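Local coordinates for poly-beta-1,6-N-acetyl-D-glucosamine N-deacetylase (Aggregatibacter actinomycetemcomitans, PDB 4U10), which probably removes acetyl groups from the N-acetylglucosamine units of poly-beta-1,6-N-acetyl-D-glucosamine, using a metal-dependent polysaccharide deacetylase domain, the part of the longer protein described here, at residues Asp2-Val6 with Ile236-Ile240; Ser36-Leu41 with Thr254-Lys260; Glu140-Thr145 with Pro203-Pro209; Ala163-Glu168 with Tyr180-Leu184; Thr227-Gly233 with Gly241-Arg247. Residues are numbered along the deposited sequence.

Contact 1 (Asp2-Val6 with Ile236-Ile240)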
# COMPACT_ATOMS: atom_id res chain seq x y z
N ASP A 2 0.71 20.63 11.42
CA ASP A 2 -0.45 19.76 11.27
C ASP A 2 -0.49 18.99 9.90
O ASP A 2 -1.47 18.35 9.58
CB ASP A 2 -1.74 20.59 11.46
CG ASP A 2 -1.82 21.75 10.47
OD1 ASP A 2 -0.76 22.11 9.93
OD2 ASP A 2 -2.93 22.29 10.23
N ARG A 3 0.58 19.07 9.12
CA ARG A 3 0.58 18.55 7.76
C ARG A 3 1.56 17.39 7.71
O ARG A 3 2.55 17.37 8.46
CB ARG A 3 1.07 19.58 6.75
CG ARG A 3 0.69 21.01 7.04
CD ARG A 3 -0.78 21.29 6.75
NE ARG A 3 -0.94 22.58 6.10
CZ ARG A 3 -0.50 22.85 4.88
NH1 ARG A 3 0.14 21.92 4.18
NH2 ARG A 3 -0.69 24.04 4.35
N TYR A 4 1.32 16.46 6.79
CA TYR A 4 2.31 15.43 6.45
C TYR A 4 2.15 15.00 4.98
O TYR A 4 1.03 15.09 4.39
CB TYR A 4 2.21 14.25 7.42
CG TYR A 4 0.94 13.44 7.31
CD1 TYR A 4 -0.22 13.82 8.01
CD2 TYR A 4 0.87 12.36 6.45
CE1 TYR A 4 -1.39 13.09 7.88
CE2 TYR A 4 -0.27 11.60 6.35
CZ TYR A 4 -1.41 11.98 7.05
OH TYR A 4 -2.53 11.26 6.95
N GLY A 5 3.28 14.56 4.40
CA GLY A 5 3.34 14.01 3.07
C GLY A 5 3.50 12.49 3.16
O GLY A 5 3.95 11.97 4.15
N VAL A 6 3.17 11.79 2.09
CA VAL A 6 3.27 10.35 2.04
C VAL A 6 3.94 9.90 0.76
O VAL A 6 3.53 10.33 -0.30
CB VAL A 6 1.89 9.65 2.20
CG1 VAL A 6 2.11 8.14 2.28
CG2 VAL A 6 1.15 10.11 3.46
N ILE A 236 -2.44 16.15 -2.26
CA ILE A 236 -0.99 16.25 -2.02
C ILE A 236 -0.69 16.47 -0.55
O ILE A 236 0.14 15.77 0.04
CB ILE A 236 -0.30 17.34 -2.87
CG1 ILE A 236 -0.49 17.11 -4.39
CG2 ILE A 236 1.18 17.48 -2.49
CD1 ILE A 236 0.09 15.84 -5.00
N ILE A 237 -1.38 17.44 0.05
CA ILE A 237 -1.21 17.73 1.46
C ILE A 237 -2.27 17.01 2.33
O ILE A 237 -3.48 16.96 2.01
CB ILE A 237 -1.14 19.26 1.73
CG1 ILE A 237 -2.52 19.82 2.00
CG2 ILE A 237 -0.44 19.99 0.59
CD1 ILE A 237 -2.92 19.70 3.47
N ASN A 238 -1.82 16.45 3.44
CA ASN A 238 -2.69 15.74 4.32
C ASN A 238 -2.62 16.49 5.63
O ASN A 238 -1.54 16.91 6.00
CB ASN A 238 -2.17 14.30 4.46
CG ASN A 238 -2.05 13.58 3.11
OD1 ASN A 238 -3.03 13.46 2.40
ND2 ASN A 238 -0.88 13.09 2.78
N LYS A 239 -3.74 16.69 6.32
CA LYS A 239 -3.73 17.33 7.63
C LYS A 239 -3.99 16.26 8.63
O LYS A 239 -4.64 15.28 8.34
CB LYS A 239 -4.84 18.38 7.75
CG LYS A 239 -4.64 19.60 6.89
CD LYS A 239 -5.39 20.84 7.40
CE LYS A 239 -4.57 22.11 7.14
NZ LYS A 239 -4.08 22.19 5.72
N ILE A 240 -3.50 16.45 9.84
CA ILE A 240 -3.80 15.58 10.94
C ILE A 240 -5.30 15.45 11.02
O ILE A 240 -6.00 16.46 11.03
CB ILE A 240 -3.27 16.15 12.29
CG1 ILE A 240 -1.75 16.38 12.25
CG2 ILE A 240 -3.58 15.21 13.40
CD1 ILE A 240 -0.97 15.40 11.42
O HOH W 1 1.29 13.30 0.42
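Four hydrogen bonds join D2-V6, which runs into strand 3-13, to I236-I240, which holds strand 238-239, in antiparallel register. Y4 and N238 form the hydrogen-bonded pair: Y4 N donates to N238 O at 3.0 Å, and N238 N returns to Y4 O at 3.3 Å. Y4 O also accepts from N238 ND2 at 3.2 Å, so one carbonyl serves two donors, while N238 OD1 is taken by G246 N. The neighbouring pair, R3 with K239, is non-hydrogen-bonded (CA-CA 4.5 Å). Beyond it, I240 N donates to D2 O at 2.8 Å. At the other end the segments diverge (G5-I237 CA-CA 6.1 Å), and water 1 links V6 N (2.9 Å) to I236 O (2.8 Å). N238 CB sits over the Y4 ring, 3.7 Å from its centroid. The facing groups D2 O, Y4 N and O, N238 N and O, and I240 N are thus satisfied by strand pairing, whereas R3 NE and K239 NZ, like charges, crowd to 3.2 Å on the partly exposed face.

Contact 2 (Ser36-Leu41 with Thr254-Lys260)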
# COMPACT_ATOMS: atom_id res chain seq x y z
N SER A 36 18.84 6.88 -1.68
CA SER A 36 19.05 8.25 -2.08
C SER A 36 17.90 9.12 -1.61
O SER A 36 18.09 10.28 -1.15
CB SER A 36 19.31 8.39 -3.60
OG SER A 36 18.13 8.49 -4.34
N HIS A 37 16.69 8.57 -1.73
CA HIS A 37 15.56 9.23 -1.20
C HIS A 37 15.68 9.35 0.36
O HIS A 37 15.38 10.38 0.90
CB HIS A 37 14.27 8.49 -1.55
CG HIS A 37 13.94 8.51 -2.99
ND1 HIS A 37 12.95 7.74 -3.53
CD2 HIS A 37 14.50 9.16 -4.03
CE1 HIS A 37 12.86 7.95 -4.82
NE2 HIS A 37 13.80 8.81 -5.16
N PHE A 38 16.05 8.27 1.02
CA PHE A 38 16.14 8.21 2.51
C PHE A 38 17.15 9.18 3.04
O PHE A 38 16.94 9.84 4.05
CB PHE A 38 16.52 6.81 2.98
CG PHE A 38 15.38 5.84 2.96
CD1 PHE A 38 14.19 6.15 2.32
CD2 PHE A 38 15.53 4.61 3.54
CE1 PHE A 38 13.14 5.23 2.29
CE2 PHE A 38 14.49 3.70 3.51
CZ PHE A 38 13.29 4.02 2.91
N ASN A 39 18.27 9.26 2.33
CA ASN A 39 19.27 10.33 2.55
C ASN A 39 18.81 11.76 2.25
O ASN A 39 19.13 12.66 3.00
CB ASN A 39 20.49 10.05 1.70
CG ASN A 39 21.28 8.91 2.22
OD1 ASN A 39 21.16 8.53 3.39
ND2 ASN A 39 22.11 8.31 1.35
N TRP A 40 18.12 11.97 1.15
CA TRP A 40 17.68 13.27 0.76
C TRP A 40 16.65 13.78 1.75
O TRP A 40 16.66 14.99 2.08
CB TRP A 40 17.08 13.25 -0.63
CG TRP A 40 16.71 14.59 -1.05
CD1 TRP A 40 17.52 15.48 -1.71
CD2 TRP A 40 15.47 15.28 -0.80
NE1 TRP A 40 16.85 16.65 -1.92
CE2 TRP A 40 15.60 16.57 -1.36
CE3 TRP A 40 14.27 14.93 -0.17
CZ2 TRP A 40 14.56 17.52 -1.30
CZ3 TRP A 40 13.24 15.88 -0.12
CH2 TRP A 40 13.39 17.16 -0.68
N LEU A 41 15.77 12.89 2.23
CA LEU A 41 14.77 13.32 3.19
C LEU A 41 15.48 13.83 4.45
O LEU A 41 15.17 14.92 4.92
CB LEU A 41 13.78 12.18 3.58
CG LEU A 41 12.88 11.62 2.47
CD1 LEU A 41 12.22 10.33 2.90
CD2 LEU A 41 11.85 12.66 2.13
N THR A 254 11.84 9.24 -10.32
CA THR A 254 11.63 10.12 -9.21
C THR A 254 13.00 10.54 -8.63
O THR A 254 13.66 9.79 -7.91
CB THR A 254 10.73 9.51 -8.11
OG1 THR A 254 9.54 8.98 -8.69
CG2 THR A 254 10.37 10.62 -7.06
N GLY A 255 13.41 11.76 -8.99
CA GLY A 255 14.63 12.36 -8.45
C GLY A 255 14.30 13.33 -7.34
O GLY A 255 13.14 13.47 -6.94
N PHE A 256 15.33 13.99 -6.83
CA PHE A 256 15.13 14.91 -5.70
C PHE A 256 14.14 16.07 -6.02
O PHE A 256 13.29 16.49 -5.18
CB PHE A 256 16.47 15.46 -5.26
CG PHE A 256 17.45 14.40 -4.82
CD1 PHE A 256 17.01 13.13 -4.41
CD2 PHE A 256 18.80 14.68 -4.74
CE1 PHE A 256 17.90 12.18 -4.00
CE2 PHE A 256 19.70 13.72 -4.30
CZ PHE A 256 19.25 12.47 -3.93
N SER A 257 14.20 16.61 -7.23
CA SER A 257 13.36 17.80 -7.49
C SER A 257 11.87 17.41 -7.47
O SER A 257 11.01 18.14 -6.94
CB SER A 257 13.74 18.44 -8.80
OG SER A 257 13.47 17.55 -9.85
N THR A 258 11.58 16.22 -8.02
CA THR A 258 10.25 15.62 -7.93
C THR A 258 9.78 15.51 -6.46
O THR A 258 8.69 15.97 -6.09
CB THR A 258 10.23 14.22 -8.58
OG1 THR A 258 11.02 14.21 -9.77
CG2 THR A 258 8.83 13.79 -8.93
N ILE A 259 10.60 14.90 -5.62
CA ILE A 259 10.22 14.70 -4.21
C ILE A 259 10.06 16.03 -3.52
O ILE A 259 9.12 16.23 -2.75
CB ILE A 259 11.22 13.80 -3.45
CG1 ILE A 259 11.09 12.36 -3.95
CG2 ILE A 259 10.98 13.81 -1.94
CD1 ILE A 259 12.17 11.44 -3.45
N LYS A 260 10.98 16.95 -3.79
CA LYS A 260 10.93 18.28 -3.19
C LYS A 260 9.68 19.04 -3.58
O LYS A 260 9.01 19.61 -2.73
CB LYS A 260 12.15 19.10 -3.60
CG LYS A 260 12.08 20.55 -3.13
CD LYS A 260 13.37 21.30 -3.41
CE LYS A 260 13.42 22.61 -2.62
NZ LYS A 260 14.48 23.50 -3.15
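W40 and F256 form the main bump of this helix-helix contact. The five-membered ring of W40 lies on the F256 ring as an offset stack, with centroids 4.2 Å apart and planes at 27°, and W40 CD1 comes within 3.3 Å of F256 CG. The six-membered part of the indole rests against I259 and K260, where W40 CZ3 meets I259 CG2 at 3.6 Å and W40 CZ2 meets K260 CB at 3.7 Å. I259 in turn fills the hollow bordered by H37, W40 and L41: its CD1 stands over the H37 ring, 3.4 Å from the centroid. H37 NE2 donates to T254 O at 2.9 Å, tying down the loop residue before the N-cap G255, while H37 ND1 is hydrogen-bonded to Y9 OH. The axes of the 36-41 and 256-260 segments pass 11.0 Å apart at -53°, a separation filled by these large side chains. It is α-helix packing on the outside of an α/β fold, joining helix 31-42 to the last helix of this domain construct, 256-263.

Contact 3 (Glu140-Thr145 with Pro203-Pro209). With ZN (zinc ion), chain C.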
# COMPACT_ATOMS: atom_id res chain seq x y z
N GLU A 140 3.88 -0.72 10.19
CA GLU A 140 2.45 -0.81 10.38
C GLU A 140 1.87 -1.64 9.21
O GLU A 140 2.20 -1.36 8.04
CB GLU A 140 1.89 0.61 10.31
CG GLU A 140 0.36 0.75 10.18
CD GLU A 140 -0.30 1.04 11.50
OE1 GLU A 140 0.38 1.54 12.38
OE2 GLU A 140 -1.47 0.76 11.65
N ILE A 141 1.08 -2.68 9.53
CA ILE A 141 0.35 -3.48 8.52
C ILE A 141 -1.01 -2.90 8.11
O ILE A 141 -1.91 -2.82 8.89
CB ILE A 141 0.21 -4.94 8.93
CG1 ILE A 141 1.52 -5.45 9.48
CG2 ILE A 141 -0.15 -5.78 7.71
CD1 ILE A 141 2.73 -5.23 8.55
N ALA A 142 -1.12 -2.48 6.86
CA ALA A 142 -2.37 -2.02 6.29
C ALA A 142 -2.94 -3.04 5.35
O ALA A 142 -2.23 -3.91 4.84
CB ALA A 142 -2.15 -0.75 5.56
N SER A 143 -4.22 -2.90 5.05
CA SER A 143 -4.83 -3.72 4.01
C SER A 143 -4.58 -3.15 2.65
O SER A 143 -4.47 -1.89 2.47
CB SER A 143 -6.33 -3.77 4.25
OG SER A 143 -7.00 -4.54 3.29
N HIS A 144 -4.60 -4.06 1.65
CA HIS A 144 -4.55 -3.74 0.23
C HIS A 144 -5.53 -4.68 -0.48
O HIS A 144 -5.32 -5.06 -1.64
CB HIS A 144 -3.14 -3.99 -0.28
CG HIS A 144 -2.74 -3.26 -1.53
ND1 HIS A 144 -3.10 -1.96 -1.82
CD2 HIS A 144 -1.83 -3.60 -2.47
CE1 HIS A 144 -2.50 -1.57 -2.92
NE2 HIS A 144 -1.70 -2.55 -3.32
N THR A 145 -6.66 -4.92 0.19
CA THR A 145 -7.77 -5.83 -0.16
C THR A 145 -7.33 -7.25 0.09
O THR A 145 -6.18 -7.47 0.34
CB THR A 145 -8.33 -5.66 -1.61
OG1 THR A 145 -7.41 -6.25 -2.52
CG2 THR A 145 -8.47 -4.17 -1.95
N PRO A 203 -6.11 -4.15 10.68
CA PRO A 203 -5.58 -2.99 10.02
C PRO A 203 -6.48 -1.75 10.18
O PRO A 203 -7.71 -1.87 10.21
CB PRO A 203 -5.59 -3.42 8.51
CG PRO A 203 -6.67 -4.47 8.43
CD PRO A 203 -6.62 -5.16 9.76
N ARG A 204 -5.90 -0.56 10.14
CA ARG A 204 -6.68 0.65 10.26
C ARG A 204 -6.43 1.62 9.10
O ARG A 204 -6.81 2.80 9.13
CB ARG A 204 -6.39 1.31 11.61
CG ARG A 204 -4.94 1.44 11.90
CD ARG A 204 -4.66 2.00 13.32
NE ARG A 204 -3.21 2.10 13.47
CZ ARG A 204 -2.58 2.49 14.56
NH1 ARG A 204 -3.28 2.81 15.64
NH2 ARG A 204 -1.24 2.56 14.55
N ILE A 205 -5.88 1.09 8.03
CA ILE A 205 -5.69 1.81 6.81
C ILE A 205 -6.08 0.85 5.69
O ILE A 205 -5.69 -0.29 5.70
CB ILE A 205 -4.20 2.21 6.59
CG1 ILE A 205 -3.65 3.09 7.72
CG2 ILE A 205 -3.91 2.90 5.26
CD1 ILE A 205 -2.12 3.06 7.76
N MSE A 206 -6.80 1.37 4.72
CA MSE A 206 -6.96 0.70 3.39
C MSE A 206 -6.10 1.40 2.41
O MSE A 206 -6.22 2.63 2.19
CB MSE A 206 -8.42 0.60 3.02
CG MSE A 206 -8.68 0.30 1.53
SE MSE A 206 -8.03 -1.53 1.19
CE MSE A 206 -9.51 -2.48 1.90
N VAL A 207 -5.23 0.64 1.73
CA VAL A 207 -4.52 1.20 0.62
C VAL A 207 -5.10 0.71 -0.68
O VAL A 207 -5.13 -0.51 -0.94
CB VAL A 207 -3.00 0.88 0.70
CG1 VAL A 207 -2.27 1.58 -0.44
CG2 VAL A 207 -2.40 1.27 2.06
N TRP A 208 -5.47 1.63 -1.57
CA TRP A 208 -6.23 1.22 -2.77
C TRP A 208 -5.28 0.68 -3.80
O TRP A 208 -4.24 1.33 -4.08
CB TRP A 208 -6.95 2.44 -3.37
CG TRP A 208 -7.88 3.11 -2.41
CD1 TRP A 208 -7.82 4.40 -1.99
CD2 TRP A 208 -9.03 2.53 -1.78
NE1 TRP A 208 -8.85 4.64 -1.12
CE2 TRP A 208 -9.60 3.51 -0.96
CE3 TRP A 208 -9.62 1.25 -1.78
CZ2 TRP A 208 -10.71 3.27 -0.18
CZ3 TRP A 208 -10.70 1.03 -1.03
CH2 TRP A 208 -11.25 2.03 -0.23
N PRO A 209 -5.58 -0.51 -4.37
CA PRO A 209 -4.83 -0.96 -5.55
C PRO A 209 -4.84 0.09 -6.64
O PRO A 209 -5.92 0.61 -6.99
CB PRO A 209 -5.67 -2.20 -6.01
CG PRO A 209 -6.06 -2.80 -4.69
CD PRO A 209 -6.57 -1.54 -3.99
ZN ZN C . -0.81 -2.75 -5.21
O HOH W 2 -3.00 -0.42 9.55
O HOH W 3 -0.90 -0.97 -5.78
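H144 carries a t rotamer (chi1 -158°) with chi2 at 39°, a pose that lets its imidazole engage two partners, a carbonyl and the zinc. ND1 of H144 donates to V207 O at 2.6 Å, while NE2 of H144 binds zinc at 2.1 Å, so the backbone carbonyl orients the ring toward the metal. D75, H149 and water 3 complete the site, the Asp-His-His arrangement of the polysaccharide deacetylase (NodB homology) domain, in which this loop follows strand 139-141. Backbone bonds hold the loop against strand 205-207: S143 N to I205 O at 3.1 Å and V207 N to S143 O at 2.7 Å. S143, chi1 180°, points OG to accept from T145 N at 3.1 Å, an ST turn; S191 also bonds this hydroxyl. M206, a selenomethionine, starts away from the loop, yet chi2 and chi3 near p fold it back until SE is 3.8 Å from T145 N. R204 extends, chi2 to chi4 all near 180°, presenting NE to E140 OE2 and NH2 to E140 OE1, each at 2.9 Å, a bidentate salt bridge; R204 NH2 also hydrogen-bonds Q52.

Contact 4 (Ala163-Glu168 with Tyr180-Leu184)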
# COMPACT_ATOMS: atom_id res chain seq x y z
N ALA A 163 -11.07 -4.15 -9.98
CA ALA A 163 -12.21 -4.73 -9.33
C ALA A 163 -12.86 -3.88 -8.24
O ALA A 163 -14.05 -3.99 -8.00
CB ALA A 163 -11.83 -6.13 -8.76
N VAL A 164 -12.08 -3.08 -7.53
CA VAL A 164 -12.60 -2.25 -6.48
C VAL A 164 -13.60 -1.22 -7.03
O VAL A 164 -14.57 -0.92 -6.35
CB VAL A 164 -11.45 -1.53 -5.72
CG1 VAL A 164 -11.97 -0.42 -4.82
CG2 VAL A 164 -10.71 -2.51 -4.86
N VAL A 165 -13.40 -0.73 -8.26
CA VAL A 165 -14.08 0.50 -8.68
C VAL A 165 -15.11 0.32 -9.78
O VAL A 165 -15.61 1.34 -10.28
CB VAL A 165 -13.11 1.63 -9.08
CG1 VAL A 165 -12.27 2.07 -7.89
CG2 VAL A 165 -12.22 1.27 -10.27
N ALA A 166 -15.44 -0.93 -10.13
CA ALA A 166 -16.34 -1.22 -11.26
C ALA A 166 -17.24 -2.41 -10.96
O ALA A 166 -16.70 -3.45 -10.61
CB ALA A 166 -15.49 -1.56 -12.49
N PRO A 167 -18.59 -2.25 -11.05
CA PRO A 167 -19.40 -3.44 -11.09
C PRO A 167 -18.94 -4.34 -12.24
O PRO A 167 -18.64 -3.88 -13.33
CB PRO A 167 -20.81 -2.91 -11.33
CG PRO A 167 -20.78 -1.45 -10.97
CD PRO A 167 -19.40 -1.07 -11.44
N GLU A 168 -18.86 -5.63 -11.94
CA GLU A 168 -18.53 -6.65 -12.85
C GLU A 168 -19.66 -7.03 -13.83
O GLU A 168 -20.81 -7.11 -13.47
CB GLU A 168 -18.17 -7.87 -12.03
CG GLU A 168 -17.43 -8.89 -12.85
CD GLU A 168 -16.96 -10.10 -12.03
OE1 GLU A 168 -17.35 -10.32 -10.84
OE2 GLU A 168 -16.13 -10.77 -12.59
N TYR A 180 -22.44 -5.45 -6.05
CA TYR A 180 -21.15 -4.81 -6.12
C TYR A 180 -20.70 -4.35 -4.72
O TYR A 180 -19.57 -4.62 -4.27
CB TYR A 180 -21.26 -3.64 -7.14
CG TYR A 180 -20.13 -2.68 -7.11
CD1 TYR A 180 -18.79 -3.13 -6.99
CD2 TYR A 180 -20.37 -1.29 -7.17
CE1 TYR A 180 -17.77 -2.23 -6.95
CE2 TYR A 180 -19.35 -0.39 -7.12
CZ TYR A 180 -18.06 -0.84 -6.97
OH TYR A 180 -17.05 0.10 -6.90
N LYS A 181 -21.60 -3.72 -3.99
CA LYS A 181 -21.25 -3.29 -2.66
C LYS A 181 -20.90 -4.44 -1.75
O LYS A 181 -19.96 -4.34 -0.92
CB LYS A 181 -22.33 -2.44 -2.01
CG LYS A 181 -21.88 -2.01 -0.61
CD LYS A 181 -22.72 -0.93 0.05
CE LYS A 181 -22.06 -0.39 1.31
NZ LYS A 181 -20.75 0.25 0.97
N ASN A 182 -21.68 -5.51 -1.81
CA ASN A 182 -21.47 -6.75 -1.07
C ASN A 182 -20.07 -7.34 -1.34
O ASN A 182 -19.43 -7.86 -0.48
CB ASN A 182 -22.50 -7.81 -1.55
CG ASN A 182 -23.82 -7.76 -0.80
OD1 ASN A 182 -24.05 -6.90 0.07
ND2 ASN A 182 -24.70 -8.72 -1.12
N ARG A 183 -19.70 -7.34 -2.62
CA ARG A 183 -18.41 -7.86 -3.07
C ARG A 183 -17.27 -7.10 -2.37
O ARG A 183 -16.39 -7.72 -1.85
CB ARG A 183 -18.24 -7.81 -4.61
CG ARG A 183 -16.88 -8.29 -5.10
CD ARG A 183 -16.88 -8.74 -6.56
NE ARG A 183 -17.33 -7.67 -7.46
CZ ARG A 183 -16.57 -6.66 -7.91
NH1 ARG A 183 -15.26 -6.57 -7.63
NH2 ARG A 183 -17.13 -5.72 -8.66
N LEU A 184 -17.35 -5.76 -2.30
CA LEU A 184 -16.35 -4.99 -1.57
C LEU A 184 -16.39 -5.16 -0.04
O LEU A 184 -15.35 -5.36 0.63
CB LEU A 184 -16.50 -3.51 -1.89
CG LEU A 184 -16.65 -3.07 -3.33
CD1 LEU A 184 -16.55 -1.55 -3.38
CD2 LEU A 184 -15.67 -3.70 -4.27
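A163 opens the loop with its carbonyl turned to the helix: R183 NH1 donates to A163 O at 2.9 Å. At V164 the side chain points away, but its carbonyl accepts from Y180 OH at 2.7 Å, and L184 CD1 packs on V164 O at 3.6 Å. Y180, R183 and L184 lie on the side of helix 177-199 facing the loop, and so anchor the connection between strands 160-162 and 169-170 inside the polysaccharide deacetylase domain; V164, facing off the helix, has its side chain about 7 Å from that of the zinc ligand H149. A166 then offers its carbonyl to R183 NH2 at 3.0 Å, so one guanidinium spans two loop carbonyls in its own plane, while E175 forms a salt bridge with NH2. P167 lies over a face of the Y180 ring, its CG 3.8 Å from Y180 CD2. E168 OE1 stays 4.3 Å from R183 NE and well out of the guanidinium plane, a purely electrostatic approach.

Contact 5 (Thr227-Gly233 with Gly241-Arg247)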
# COMPACT_ATOMS: atom_id res chain seq x y z
N THR A 227 -11.12 3.74 8.02
CA THR A 227 -11.64 5.05 7.67
C THR A 227 -10.52 5.90 7.04
O THR A 227 -10.78 6.73 6.21
CB THR A 227 -12.24 5.76 8.93
OG1 THR A 227 -13.43 5.08 9.28
CG2 THR A 227 -12.61 7.17 8.64
N HIS A 228 -9.28 5.65 7.45
CA HIS A 228 -8.11 6.17 6.74
C HIS A 228 -7.80 5.34 5.50
O HIS A 228 -7.62 4.13 5.56
CB HIS A 228 -6.91 6.26 7.67
CG HIS A 228 -7.14 7.17 8.82
ND1 HIS A 228 -7.04 8.55 8.71
CD2 HIS A 228 -7.48 6.92 10.09
CE1 HIS A 228 -7.36 9.09 9.87
NE2 HIS A 228 -7.61 8.12 10.73
N HIS A 229 -7.73 6.00 4.37
CA HIS A 229 -7.42 5.33 3.12
C HIS A 229 -6.33 6.05 2.35
O HIS A 229 -6.30 7.29 2.24
CB HIS A 229 -8.73 5.07 2.33
CG HIS A 229 -9.50 6.30 1.96
ND1 HIS A 229 -9.34 6.94 0.76
CD2 HIS A 229 -10.46 6.97 2.63
CE1 HIS A 229 -10.17 7.96 0.69
NE2 HIS A 229 -10.84 8.02 1.83
N PHE A 230 -5.42 5.28 1.77
CA PHE A 230 -4.29 5.83 1.01
C PHE A 230 -4.58 5.74 -0.50
O PHE A 230 -4.64 4.64 -1.06
CB PHE A 230 -3.03 5.01 1.31
CG PHE A 230 -2.34 5.29 2.65
CD1 PHE A 230 -2.93 5.97 3.69
CD2 PHE A 230 -1.05 4.75 2.87
CE1 PHE A 230 -2.23 6.14 4.93
CE2 PHE A 230 -0.37 4.96 4.04
CZ PHE A 230 -0.96 5.64 5.05
N ALA A 231 -4.64 6.90 -1.15
CA ALA A 231 -4.74 7.00 -2.63
C ALA A 231 -3.36 7.37 -3.25
O ALA A 231 -2.32 7.09 -2.66
CB ALA A 231 -5.85 8.01 -2.99
N LEU A 232 -3.30 7.91 -4.46
CA LEU A 232 -2.04 8.40 -4.97
C LEU A 232 -2.13 9.93 -5.02
O LEU A 232 -2.64 10.56 -4.06
CB LEU A 232 -1.71 7.74 -6.31
CG LEU A 232 -1.34 6.25 -6.21
CD1 LEU A 232 -1.09 5.63 -7.58
CD2 LEU A 232 -0.09 6.17 -5.37
N GLY A 233 -1.68 10.52 -6.13
CA GLY A 233 -1.41 11.96 -6.24
C GLY A 233 -2.61 12.85 -6.52
O GLY A 233 -2.45 14.02 -6.84
N GLY A 241 -5.78 14.22 11.07
CA GLY A 241 -7.19 13.91 11.13
C GLY A 241 -7.83 13.52 9.81
O GLY A 241 -8.91 12.94 9.84
N ASP A 242 -7.21 13.85 8.67
CA ASP A 242 -7.77 13.52 7.33
C ASP A 242 -7.98 12.02 7.20
O ASP A 242 -7.14 11.24 7.66
CB ASP A 242 -6.86 13.99 6.21
CG ASP A 242 -6.93 15.50 6.01
OD1 ASP A 242 -7.75 16.16 6.69
OD2 ASP A 242 -6.16 16.02 5.19
N ARG A 243 -9.12 11.64 6.63
CA ARG A 243 -9.44 10.28 6.26
C ARG A 243 -8.80 9.91 4.92
O ARG A 243 -8.19 8.84 4.77
CB ARG A 243 -10.96 10.13 6.14
CG ARG A 243 -11.71 10.34 7.46
CD ARG A 243 -13.19 10.72 7.17
NE ARG A 243 -14.13 10.38 8.25
CZ ARG A 243 -14.13 10.90 9.48
NH1 ARG A 243 -13.23 11.82 9.88
NH2 ARG A 243 -15.06 10.48 10.34
N TYR A 244 -8.92 10.83 3.96
CA TYR A 244 -8.39 10.66 2.57
C TYR A 244 -6.93 11.09 2.53
O TYR A 244 -6.64 12.28 2.68
CB TYR A 244 -9.24 11.54 1.62
CG TYR A 244 -8.86 11.66 0.15
CD1 TYR A 244 -7.92 10.82 -0.47
CD2 TYR A 244 -9.49 12.60 -0.63
CE1 TYR A 244 -7.62 10.98 -1.82
CE2 TYR A 244 -9.22 12.75 -1.97
CZ TYR A 244 -8.29 11.95 -2.57
OH TYR A 244 -8.07 12.15 -3.92
N VAL A 245 -6.03 10.15 2.33
CA VAL A 245 -4.60 10.46 2.41
C VAL A 245 -4.02 10.33 1.02
O VAL A 245 -4.19 9.31 0.40
CB VAL A 245 -3.92 9.46 3.31
CG1 VAL A 245 -2.41 9.69 3.27
CG2 VAL A 245 -4.48 9.56 4.72
N GLY A 246 -3.41 11.37 0.47
CA GLY A 246 -2.71 11.29 -0.81
C GLY A 246 -1.26 10.93 -0.69
O GLY A 246 -0.60 11.14 0.34
N ARG A 247 -0.73 10.38 -1.77
CA ARG A 247 0.61 9.90 -1.79
C ARG A 247 1.28 10.25 -3.11
O ARG A 247 0.62 10.36 -4.17
CB ARG A 247 0.61 8.36 -1.58
CG ARG A 247 -0.10 7.83 -0.32
CD ARG A 247 0.24 6.35 -0.12
NE ARG A 247 -0.32 5.54 -1.24
CZ ARG A 247 -0.03 4.26 -1.48
NH1 ARG A 247 0.84 3.60 -0.73
NH2 ARG A 247 -0.58 3.62 -2.52
O HOH W 4 -3.46 3.80 -3.39
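This is a parallel strand pairing at the edge of a three-stranded parallel sheet, between the central strand 228-230 and the outer strand 244-245, with flanking residues extending the contact at both ends. The register is fixed by H229 opposite Y244 (CA-CA 5.4 Å) and F230 opposite V245 (CA-CA 4.8 Å). Its hydrogen bonds run as expected for parallel strands: H229 N to R243 O, V245 N to H229 O and A231 N to V245 O, all 2.9 Å. Past the strands, R247 N donates to L232 O at 3.0 Å. At the opening end, H228 ND1 reaches D242 O at 2.9 Å, a weak bond with an angle of 122°. One face carries F230 and V245, which meet at 3.6 Å between F230 CD1 and V245 CB. The other carries H229 and Y244, whose rings are nearly parallel (11°) but slid apart, with centroids 5.5 Å apart, while Y244 CA sits over the imidazole. R247 links the pair to the zinc site of H10 and D74: its NE donates to A231 O at 2.9 Å, F230 CB lies over its guanidinium, and NH1 forms a salt bridge with D74, a zinc ligand. An arginine held by a strand end beside a zinc-binding aspartate is consistent with the catalytic pocket of polysaccharide deacetylases.

Overall arrangement
Contacts 1, 3 and 5 form a connected series through the β-structure. Contact 5 touches contact 1, their centres 9 Å apart, through N238 with G246 and V6 with R247; it touches contact 3, centres 11 Å apart, where strands 205-207 and 228-230 pair. The three-stranded sheet is thereby tied to strand 3-13 of the larger mixed sheet, with zinc sites nearby. Contact 4 meets contact 3 through V164, against T145 and W208. Along the chain, contact 4 nests inside contact 3, both nest inside the loop of contact 1, and contact 3 closes before contact 5 opens. Contacts 2 and 4 lie on opposite sides of the chain's centre, 36 Å apart between centres. Contacts 1 and 2 cross in sequence, each bringing early and late segments of this construct together.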